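Local coordinates for uncharacterized protein (Bacteroides eggerthii DSM 20697, PDB 4ECO) that is of unknown function but, as a leucine-rich repeat protein, probably binds a protein partner through its curved repeat surface, at residues T487-I493 and L512-I518; F448-F453 and N475-D479; L262-P266 and Q290-D294. One frame throughout, in Å; residues are numbered along the deposited sequence.

Contact 1 (T487-I493 and L512-I518); sequences TYLLTSI and LPYLVGI
The carbonyl O of T491 accepts two backbone hydrogen bonds, from V516 N at 2.8 Å and G517 N at 3.0 Å, and I493 N donates to G517 O at 3.0 Å. These bonds set S492 beside G517 and I493 beside I518 in parallel register, CA to CA 4.9 Å and 4.8 Å respectively. CA-H...O contacts fill in between: S492 CA to G517 O at 3.4 Å and I518 CA to I493 O at 3.3 Å. One water donates to Y488 O (2.8 Å) and L490 O (2.9 Å) and accepts from Y514 N (3.1 Å), bridging the backbones upstream of the strands. The pairing is that of successive leucine-rich repeats, whose short strands form one continuous parallel sheet; strand 461-463 extends it beyond 492-494. Before its strand, 487-489 forms a 3-10 turn, while 512-515 makes a type I turn. L490 and L515, both t,p rotamers, hold equivalent places in the two repeats. T491, chi1 p, hydrogen-bonds through OG1 to S460 O, and its CG2 lies 3.1 Å from Y514 O. Inside the solenoid, I493 CD1 packs on L512 CD1 (3.7 Å) and L515 CD1 (3.9 Å), with L490 CD2 3.8 Å from L512 CD2. At the exposed end, Y488 CB meets P513 CG at 4.1 Å, and Y488 CD2 meets Y514 CE2 at 4.2 Å.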
# COMPACT_ATOMS: atom_id res chain seq x y z
N THR A 487 9.95 -25.37 9.90
CA THR A 487 10.40 -25.51 8.50
C THR A 487 9.44 -26.41 7.67
O THR A 487 9.42 -26.28 6.45
CB THR A 487 11.83 -26.02 8.40
OG1 THR A 487 12.02 -27.07 9.33
CG2 THR A 487 12.84 -24.95 8.69
N TYR A 488 8.61 -27.24 8.33
CA TYR A 488 7.65 -28.12 7.67
C TYR A 488 6.57 -27.29 6.96
O TYR A 488 5.94 -27.79 6.03
CB TYR A 488 7.00 -29.09 8.69
CG TYR A 488 6.01 -28.46 9.64
CD1 TYR A 488 6.43 -27.84 10.82
CD2 TYR A 488 4.64 -28.48 9.38
CE1 TYR A 488 5.52 -27.23 11.68
CE2 TYR A 488 3.72 -27.88 10.23
CZ TYR A 488 4.17 -27.26 11.38
OH TYR A 488 3.26 -26.65 12.22
N LEU A 489 6.38 -26.02 7.38
CA LEU A 489 5.43 -25.06 6.79
C LEU A 489 5.86 -24.50 5.43
O LEU A 489 5.01 -24.02 4.70
CB LEU A 489 5.22 -23.86 7.73
CG LEU A 489 4.57 -24.12 9.08
CD1 LEU A 489 4.74 -22.93 9.97
CD2 LEU A 489 3.09 -24.43 8.94
N LEU A 490 7.17 -24.51 5.12
CA LEU A 490 7.71 -23.92 3.88
C LEU A 490 7.25 -24.70 2.65
O LEU A 490 7.72 -25.81 2.40
CB LEU A 490 9.25 -23.87 3.94
CG LEU A 490 9.94 -23.00 2.89
CD1 LEU A 490 9.61 -21.51 3.10
CD2 LEU A 490 11.43 -23.21 2.92
N THR A 491 6.34 -24.09 1.88
CA THR A 491 5.76 -24.71 0.68
C THR A 491 6.17 -23.96 -0.63
O THR A 491 5.97 -24.52 -1.70
CB THR A 491 4.23 -24.80 0.81
OG1 THR A 491 3.68 -23.49 0.96
CG2 THR A 491 3.80 -25.71 1.98
N SER A 492 6.77 -22.75 -0.55
CA SER A 492 7.18 -22.01 -1.75
C SER A 492 8.57 -21.41 -1.58
O SER A 492 8.83 -20.74 -0.59
CB SER A 492 6.18 -20.91 -2.12
OG SER A 492 4.89 -21.42 -2.42
N ILE A 493 9.48 -21.69 -2.54
CA ILE A 493 10.84 -21.17 -2.54
C ILE A 493 11.17 -20.59 -3.92
O ILE A 493 11.23 -21.33 -4.90
CB ILE A 493 11.87 -22.25 -2.11
CG1 ILE A 493 11.42 -23.05 -0.84
CG2 ILE A 493 13.24 -21.60 -1.91
CD1 ILE A 493 12.36 -24.19 -0.42
N LEU A 512 11.67 -30.58 4.40
CA LEU A 512 10.60 -29.89 3.65
C LEU A 512 9.52 -30.89 3.16
O LEU A 512 9.39 -31.12 1.95
CB LEU A 512 11.20 -29.16 2.42
CG LEU A 512 12.21 -28.06 2.63
CD1 LEU A 512 12.60 -27.48 1.31
CD2 LEU A 512 11.69 -26.98 3.55
N PRO A 513 8.74 -31.53 4.07
CA PRO A 513 7.77 -32.55 3.62
C PRO A 513 6.58 -32.04 2.83
O PRO A 513 5.89 -32.85 2.21
CB PRO A 513 7.26 -33.15 4.94
CG PRO A 513 7.49 -32.11 5.94
CD PRO A 513 8.75 -31.44 5.55
N TYR A 514 6.31 -30.72 2.85
CA TYR A 514 5.13 -30.18 2.20
C TYR A 514 5.46 -29.17 1.08
O TYR A 514 4.55 -28.44 0.65
CB TYR A 514 4.23 -29.53 3.26
CG TYR A 514 3.77 -30.54 4.28
CD1 TYR A 514 2.84 -31.53 3.96
CD2 TYR A 514 4.31 -30.56 5.56
CE1 TYR A 514 2.44 -32.48 4.89
CE2 TYR A 514 3.93 -31.51 6.50
CZ TYR A 514 2.99 -32.47 6.16
OH TYR A 514 2.62 -33.42 7.08
N LEU A 515 6.70 -29.19 0.54
CA LEU A 515 7.10 -28.29 -0.54
C LEU A 515 6.13 -28.40 -1.74
O LEU A 515 5.79 -29.51 -2.13
CB LEU A 515 8.54 -28.58 -0.98
CG LEU A 515 9.12 -27.61 -2.04
CD1 LEU A 515 9.23 -26.20 -1.49
CD2 LEU A 515 10.45 -28.12 -2.57
N VAL A 516 5.67 -27.25 -2.28
CA VAL A 516 4.71 -27.25 -3.39
C VAL A 516 5.39 -26.69 -4.66
O VAL A 516 5.26 -27.27 -5.74
CB VAL A 516 3.41 -26.49 -3.00
CG1 VAL A 516 2.53 -26.20 -4.20
CG2 VAL A 516 2.61 -27.27 -1.96
N GLY A 517 6.09 -25.57 -4.51
CA GLY A 517 6.76 -24.91 -5.62
C GLY A 517 8.16 -24.44 -5.33
O GLY A 517 8.45 -23.90 -4.26
N ILE A 518 9.03 -24.65 -6.29
CA ILE A 518 10.40 -24.20 -6.23
C ILE A 518 10.80 -23.69 -7.63
O ILE A 518 10.56 -24.37 -8.65
CB ILE A 518 11.37 -25.26 -5.65
CG1 ILE A 518 12.79 -24.68 -5.45
CG2 ILE A 518 11.35 -26.58 -6.43
CD1 ILE A 518 13.62 -25.39 -4.40
O HOH W 1 7.75 -28.21 3.98

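Contact 2 (F448-F453 and N475-D479); sequences FPKELF and NSLKD
N475, the first residue of 475-479, offers its carbonyl O to K450 NZ at 3.1 Å; its side chain, chi1 m, leads away, and OD1 accepts from K478 NZ at 2.9 Å. S476 follows, its CA 5.3 Å from that of K450, the closest CA pair of the two segments. Its O lies 3.3 Å from K450 CG and 3.5 Å from F448 CD2, while OG hydrogen-bonds to P473 O. L477, chi1 m and chi2 t, starts away from 448-453 but brings CD2 back against both phenylalanines: 3.7 Å from F448 CZ, and 3.7 Å from the centroid of the F453 ring, only 3° off its normal, a CH-pi contact over the face. Apolar packing between adjacent coils is part of how leucine-rich repeats stack, here where the chain passes from an inverse gamma turn centred on P449 into the short helix 451-454 of one repeat and through the corresponding loop of the next. K478 has its CA-to-CB bond pointing away, yet its O accepts from K450 NZ at 3.1 Å. D479, chi1 m, closes the salt bridge, OD1 to K450 NZ at 3.0 Å. K450 is fully extended, t at all four chi angles, which carries NZ to two carbonyls and the carboxylate. F448 is t at chi1 and F453 m, both with CA-to-CB toward 475-479.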
# COMPACT_ATOMS: atom_id res chain seq x y z
N PHE A 448 22.74 -17.86 2.87
CA PHE A 448 21.33 -18.17 3.12
C PHE A 448 20.90 -17.67 4.50
O PHE A 448 21.59 -17.94 5.48
CB PHE A 448 21.06 -19.66 2.99
CG PHE A 448 19.59 -20.02 3.04
CD1 PHE A 448 18.79 -19.90 1.92
CD2 PHE A 448 19.02 -20.50 4.21
CE1 PHE A 448 17.44 -20.24 1.97
CE2 PHE A 448 17.67 -20.83 4.27
CZ PHE A 448 16.89 -20.69 3.15
N PRO A 449 19.75 -16.96 4.59
CA PRO A 449 19.31 -16.43 5.91
C PRO A 449 18.71 -17.52 6.83
O PRO A 449 17.51 -17.52 7.13
CB PRO A 449 18.28 -15.35 5.54
CG PRO A 449 17.74 -15.79 4.20
CD PRO A 449 18.83 -16.56 3.50
N LYS A 450 19.58 -18.41 7.34
CA LYS A 450 19.26 -19.56 8.20
C LYS A 450 18.56 -19.12 9.49
O LYS A 450 17.68 -19.83 9.97
CB LYS A 450 20.56 -20.33 8.55
CG LYS A 450 20.34 -21.55 9.47
CD LYS A 450 21.58 -22.41 9.74
CE LYS A 450 21.31 -23.45 10.80
NZ LYS A 450 22.34 -24.51 10.84
N GLU A 451 18.96 -17.96 10.04
CA GLU A 451 18.43 -17.43 11.29
C GLU A 451 16.90 -17.18 11.22
O GLU A 451 16.26 -17.07 12.26
CB GLU A 451 19.17 -16.15 11.69
CG GLU A 451 20.66 -16.34 11.95
CD GLU A 451 21.62 -16.25 10.78
OE1 GLU A 451 21.19 -16.10 9.61
OE2 GLU A 451 22.85 -16.30 11.05
N LEU A 452 16.30 -17.15 10.02
CA LEU A 452 14.85 -17.00 9.90
C LEU A 452 14.17 -18.27 10.33
O LEU A 452 13.13 -18.25 10.99
CB LEU A 452 14.45 -16.66 8.44
CG LEU A 452 14.68 -15.23 7.96
CD1 LEU A 452 14.46 -15.16 6.46
CD2 LEU A 452 13.74 -14.26 8.65
N PHE A 453 14.81 -19.40 9.98
CA PHE A 453 14.33 -20.75 10.22
C PHE A 453 14.76 -21.25 11.60
O PHE A 453 13.93 -21.86 12.29
CB PHE A 453 14.84 -21.68 9.09
CG PHE A 453 14.34 -21.20 7.74
CD1 PHE A 453 13.03 -21.47 7.33
CD2 PHE A 453 15.12 -20.38 6.93
CE1 PHE A 453 12.54 -20.96 6.12
CE2 PHE A 453 14.62 -19.86 5.73
CZ PHE A 453 13.34 -20.16 5.33
N ASN A 475 23.74 -27.49 6.22
CA ASN A 475 22.78 -27.13 7.25
C ASN A 475 22.35 -25.66 7.11
O ASN A 475 22.88 -24.77 7.78
CB ASN A 475 23.34 -27.42 8.62
CG ASN A 475 23.47 -28.89 8.89
OD1 ASN A 475 22.49 -29.64 8.88
ND2 ASN A 475 24.68 -29.34 9.15
N SER A 476 21.38 -25.43 6.21
CA SER A 476 20.86 -24.10 5.94
C SER A 476 19.41 -23.97 6.40
O SER A 476 19.00 -22.87 6.76
CB SER A 476 20.96 -23.79 4.45
OG SER A 476 22.31 -23.68 4.02
N LEU A 477 18.64 -25.07 6.39
CA LEU A 477 17.24 -25.08 6.81
C LEU A 477 17.03 -25.95 8.06
O LEU A 477 15.91 -26.11 8.57
CB LEU A 477 16.35 -25.57 5.67
CG LEU A 477 16.25 -24.64 4.50
CD1 LEU A 477 15.94 -25.40 3.24
CD2 LEU A 477 15.22 -23.57 4.75
N LYS A 478 18.14 -26.51 8.55
CA LYS A 478 18.17 -27.38 9.72
C LYS A 478 19.56 -27.36 10.37
O LYS A 478 20.50 -26.78 9.80
CB LYS A 478 17.74 -28.81 9.34
CG LYS A 478 18.71 -29.59 8.43
CD LYS A 478 18.51 -31.09 8.66
CE LYS A 478 19.57 -32.00 8.09
NZ LYS A 478 20.86 -31.99 8.85
N ASP A 479 19.66 -27.95 11.58
CA ASP A 479 20.91 -28.24 12.29
C ASP A 479 21.25 -29.70 11.98
O ASP A 479 20.35 -30.45 11.63
CB ASP A 479 20.81 -27.95 13.81
CG ASP A 479 20.83 -26.47 14.23
OD1 ASP A 479 21.21 -25.61 13.39
OD2 ASP A 479 20.52 -26.19 15.40

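Contact 3 (L262-P266 and Q290-D294); sequences LTKLP and QLKDD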
# COMPACT_ATOMS: atom_id res chain seq x y z
N LEU A 262 1.37 24.89 -1.42
CA LEU A 262 1.67 24.85 0.00
C LEU A 262 3.18 24.83 0.20
O LEU A 262 3.86 24.08 -0.50
CB LEU A 262 1.03 23.61 0.70
CG LEU A 262 -0.49 23.52 0.80
CD1 LEU A 262 -0.89 22.30 1.56
CD2 LEU A 262 -1.10 24.72 1.49
N THR A 263 3.71 25.64 1.12
CA THR A 263 5.14 25.67 1.44
C THR A 263 5.30 25.20 2.88
O THR A 263 6.43 24.97 3.33
CB THR A 263 5.78 27.04 1.19
OG1 THR A 263 5.00 28.08 1.78
CG2 THR A 263 6.00 27.31 -0.27
N LYS A 264 4.16 25.04 3.57
CA LYS A 264 4.03 24.55 4.95
C LYS A 264 2.63 24.02 5.13
O LYS A 264 1.76 24.31 4.31
CB LYS A 264 4.35 25.65 5.99
CG LYS A 264 3.27 26.72 6.15
CD LYS A 264 3.55 27.71 7.25
CE LYS A 264 2.28 28.38 7.67
NZ LYS A 264 2.54 29.60 8.46
N LEU A 265 2.39 23.24 6.18
CA LEU A 265 1.03 22.73 6.45
C LEU A 265 0.21 23.84 7.08
O LEU A 265 0.78 24.62 7.86
CB LEU A 265 1.03 21.48 7.37
CG LEU A 265 1.68 20.22 6.81
CD1 LEU A 265 1.64 19.11 7.84
CD2 LEU A 265 0.99 19.75 5.54
N PRO A 266 -1.12 23.94 6.77
CA PRO A 266 -1.95 24.98 7.42
C PRO A 266 -1.89 24.80 8.94
O PRO A 266 -1.84 23.68 9.46
CB PRO A 266 -3.35 24.78 6.82
CG PRO A 266 -3.34 23.48 6.21
CD PRO A 266 -1.93 23.09 5.88
N GLN A 290 10.62 21.57 6.48
CA GLN A 290 9.38 22.23 6.88
C GLN A 290 8.27 21.21 7.24
O GLN A 290 7.54 21.42 8.22
CB GLN A 290 8.88 23.18 5.75
CG GLN A 290 7.69 24.07 6.11
CD GLN A 290 7.91 24.88 7.37
OE1 GLN A 290 8.82 25.73 7.46
NE2 GLN A 290 7.09 24.62 8.36
N LEU A 291 8.15 20.12 6.45
CA LEU A 291 7.15 19.09 6.72
C LEU A 291 7.52 18.32 7.99
O LEU A 291 6.63 18.04 8.80
CB LEU A 291 6.99 18.16 5.52
CG LEU A 291 5.75 17.26 5.51
CD1 LEU A 291 4.48 18.06 5.38
CD2 LEU A 291 5.82 16.25 4.42
N LYS A 292 8.84 18.07 8.22
CA LYS A 292 9.36 17.41 9.43
C LYS A 292 8.98 18.25 10.66
O LYS A 292 8.51 17.71 11.66
CB LYS A 292 10.89 17.21 9.34
CG LYS A 292 11.57 16.63 10.60
CD LYS A 292 12.97 17.22 10.82
CE LYS A 292 13.05 18.27 11.91
NZ LYS A 292 13.05 17.69 13.30
N ASP A 293 9.14 19.57 10.54
CA ASP A 293 8.83 20.56 11.57
C ASP A 293 7.30 20.64 11.83
O ASP A 293 6.91 20.68 12.99
CB ASP A 293 9.40 21.93 11.18
CG ASP A 293 10.92 22.02 11.32
OD1 ASP A 293 11.50 21.23 12.11
OD2 ASP A 293 11.53 22.91 10.68
N ASP A 294 6.47 20.62 10.77
CA ASP A 294 5.00 20.64 10.90
C ASP A 294 4.51 19.35 11.58
O ASP A 294 3.66 19.42 12.48
CB ASP A 294 4.30 20.86 9.55
CG ASP A 294 4.49 22.23 8.92
OD1 ASP A 294 4.41 23.26 9.66
OD2 ASP A 294 4.62 22.29 7.67
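L265 and D294 bury the most surface here, followed by Q290, and together they join a repeat loop to the face of helix 288-300. The central bond runs from the backbone N of L265 to D294 OD2, 2.8 Å and nearly straight at 168°. The L265 side chain packs beside it, CD1 3.6 Å from D294 CB and CG 3.8 Å from L291 CD1, so an apolar contact lies next to the polar one. Q290, one helical turn before D294, sets its CG 3.2 Å from T263 O and 3.7 Å from K264 CB; its NE2 reaches back to the D294 carboxylate in weak hydrogen bonds, 3.3 Å to OD1 and 3.5 Å to OD2. The loop belongs to the leucine-rich repeat coil between strands 253-257 and 277-279, and the helix to the coil after it. Because D294 accepts from a main-chain N-H, the polar link depends on the loop's backbone path, not on a charged partner in 262-266.

All three contacts join consecutive coils of the leucine-rich repeat solenoid, but at different points along it. Contacts 1 and 2 are neighbours, their centres 14 Å apart, and they touch: T487 CG2 lies 3.3 Å from L477 O and 3.7 Å from F453 CD1, while L490 CD2 is 4.1 Å from F453 CE1 and 4.2 Å from L477 CD2. Segment 475-479 lies in the coil that runs from strand 461-463 to strand 492-494, and the apolar packing continues from contact 2 into contact 1. Contact 3 stands apart, its centre 49 Å from that of contact 1 and 46 Å from that of contact 2. The sodium site at E117 and S192 includes no residue of the three contacts.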